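Local coordinates for protein cofilin (PDB 5IVU) that probably binds actin, like other ADF/cofilin proteins of the cytoskeleton, at residues 92-95 and 96-100. Sequence-based numbering, arbitrary orientation.
Sequences DSAK and MKQKM
Lys95 holds the N-cap position of helix 96-112, the long helix of the ADF-homology fold, and its carbonyl oxygen begins the helical bonding. Lys99 N reaches Lys95 O at 3.0 Å, closing the first turn. Gln98 N approaches the same oxygen at 3.2 Å in a weak, strongly bent bond. The next bond in the series runs from Met100 N to Met96 O. Residues 92-95 form the end of the loop that leads in from strand 81-89, and the side chain of Lys99 runs back along them. With CG anti to its own carbonyl carbon (chi1 -65°), this chain leaves the helix toward the loop, CG passing 3.5 Å from Lys95 O and CE resting 3.1 Å from Ala94 O. Its NZ then bonds to Asp92 O at 3.2 Å, coming in from the flank of the carbonyl and tilted 31° out of its plane. The Asp92 carboxylate lies near but not in contact, so any attraction to the ammonium is probably diffuse. Were Lys99 cut back to an alanine here, Asp92 O would probably lose this donor, and the aliphatic run beside Ala94 O would be missing. Gln98, extended beyond CG, turns its amide toward another loop: OE1 accepts from Cys63 N, while NE2 donates to Glu62 OE1. These two bonds fix the amide's orientation and join the helix start to the segment before strand 64-72. Beside it, the buried methyl of Ala94 packs against Cys63, its CB 4.0 Å from Gln98 OE1.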
loop_
_atom_site.group_PDB
_atom_site.type_symbol
_atom_site.label_atom_id
_atom_site.label_comp_id
_atom_site.label_asym_id
_atom_site.label_seq_id
_atom_site.Cartn_x
_atom_site.Cartn_y
_atom_site.Cartn_z
ATOM N N ASP A 92 15.432 -0.689 -3.573
ATOM C CA ASP A 92 16.794 -0.158 -3.641
ATOM C C ASP A 92 17.102 0.556 -4.967
ATOM O O ASP A 92 17.718 1.622 -4.974
ATOM C CB ASP A 92 17.821 -1.282 -3.407
ATOM C CG ASP A 92 17.703 -1.928 -2.015
ATOM O OD1 ASP A 92 17.051 -1.347 -1.121
ATOM O OD2 ASP A 92 18.263 -3.031 -1.823
ATOM N N SER A 93 16.641 -0.018 -6.077
ATOM C CA SER A 93 16.904 0.532 -7.411
ATOM C C SER A 93 16.105 1.791 -7.775
ATOM O O SER A 93 16.366 2.392 -8.816
ATOM C CB SER A 93 16.661 -0.544 -8.470
ATOM O OG SER A 93 15.346 -1.045 -8.369
ATOM N N ALA A 94 15.121 2.172 -6.960
ATOM C CA ALA A 94 14.414 3.443 -7.147
ATOM C C ALA A 94 15.358 4.614 -6.906
ATOM O O ALA A 94 16.284 4.515 -6.105
ATOM C CB ALA A 94 13.218 3.539 -6.212
ATOM N N LYS A 95 15.108 5.719 -7.598
ATOM C CA LYS A 95 15.922 6.923 -7.444
ATOM C C LYS A 95 15.766 7.498 -6.034
ATOM O O LYS A 95 14.677 7.450 -5.448
ATOM C CB LYS A 95 15.540 7.978 -8.493
ATOM C CG LYS A 95 15.816 7.564 -9.930
ATOM C CD LYS A 95 17.263 7.615 -10.322
ATOM C CE LYS A 95 17.615 6.583 -11.401
ATOM N NZ LYS A 95 16.915 6.842 -12.694
ATOM N N MET A 96 16.850 8.044 -5.498
ATOM C CA MET A 96 16.850 8.603 -4.140
ATOM C C MET A 96 15.937 9.828 -3.986
ATOM O O MET A 96 15.276 9.976 -2.962
ATOM C CB MET A 96 18.275 8.967 -3.736
ATOM C CG MET A 96 18.435 9.457 -2.317
ATOM S SD MET A 96 19.942 10.398 -2.150
ATOM C CE MET A 96 19.803 11.607 -3.457
ATOM N N LYS A 97 15.909 10.690 -5.004
ATOM C CA LYS A 97 14.977 11.826 -5.062
ATOM C C LYS A 97 13.523 11.382 -4.865
ATOM O O LYS A 97 12.750 12.064 -4.190
ATOM C CB LYS A 97 15.128 12.555 -6.405
ATOM C CG LYS A 97 14.228 13.774 -6.607
ATOM C CD LYS A 97 14.490 14.425 -7.964
ATOM C CE LYS A 97 13.342 15.329 -8.402
ATOM N NZ LYS A 97 13.568 15.916 -9.756
ATOM N N GLN A 98 13.164 10.242 -5.460
ATOM C CA GLN A 98 11.827 9.685 -5.308
ATOM C C GLN A 98 11.634 9.114 -3.911
ATOM O O GLN A 98 10.586 9.343 -3.298
ATOM C CB GLN A 98 11.539 8.617 -6.357
ATOM C CG GLN A 98 10.050 8.360 -6.541
ATOM C CD GLN A 98 9.756 7.190 -7.459
ATOM O OE1 GLN A 98 10.345 6.117 -7.327
ATOM N NE2 GLN A 98 8.806 7.377 -8.366
ATOM N N LYS A 99 12.629 8.382 -3.408
ATOM C CA LYS A 99 12.554 7.820 -2.055
ATOM C C LYS A 99 12.392 8.909 -0.986
ATOM O O LYS A 99 11.668 8.712 -0.003
ATOM C CB LYS A 99 13.796 6.982 -1.720
ATOM C CG LYS A 99 13.990 5.718 -2.542
ATOM C CD LYS A 99 15.119 4.885 -1.944
ATOM C CE LYS A 99 15.998 4.220 -2.991
ATOM N NZ LYS A 99 16.972 3.294 -2.347
ATOM N N MET A 100 13.093 10.026 -1.166
ATOM C CA MET A 100 13.009 11.143 -0.230
ATOM C C MET A 100 11.623 11.787 -0.254
ATOM O O MET A 100 11.107 12.166 0.801
ATOM C CB MET A 100 14.061 12.231 -0.528
ATOM C CG MET A 100 15.515 11.947 -0.198
ATOM S SD MET A 100 15.766 11.013 1.312
ATOM C CE MET A 100 15.701 9.320 0.707
#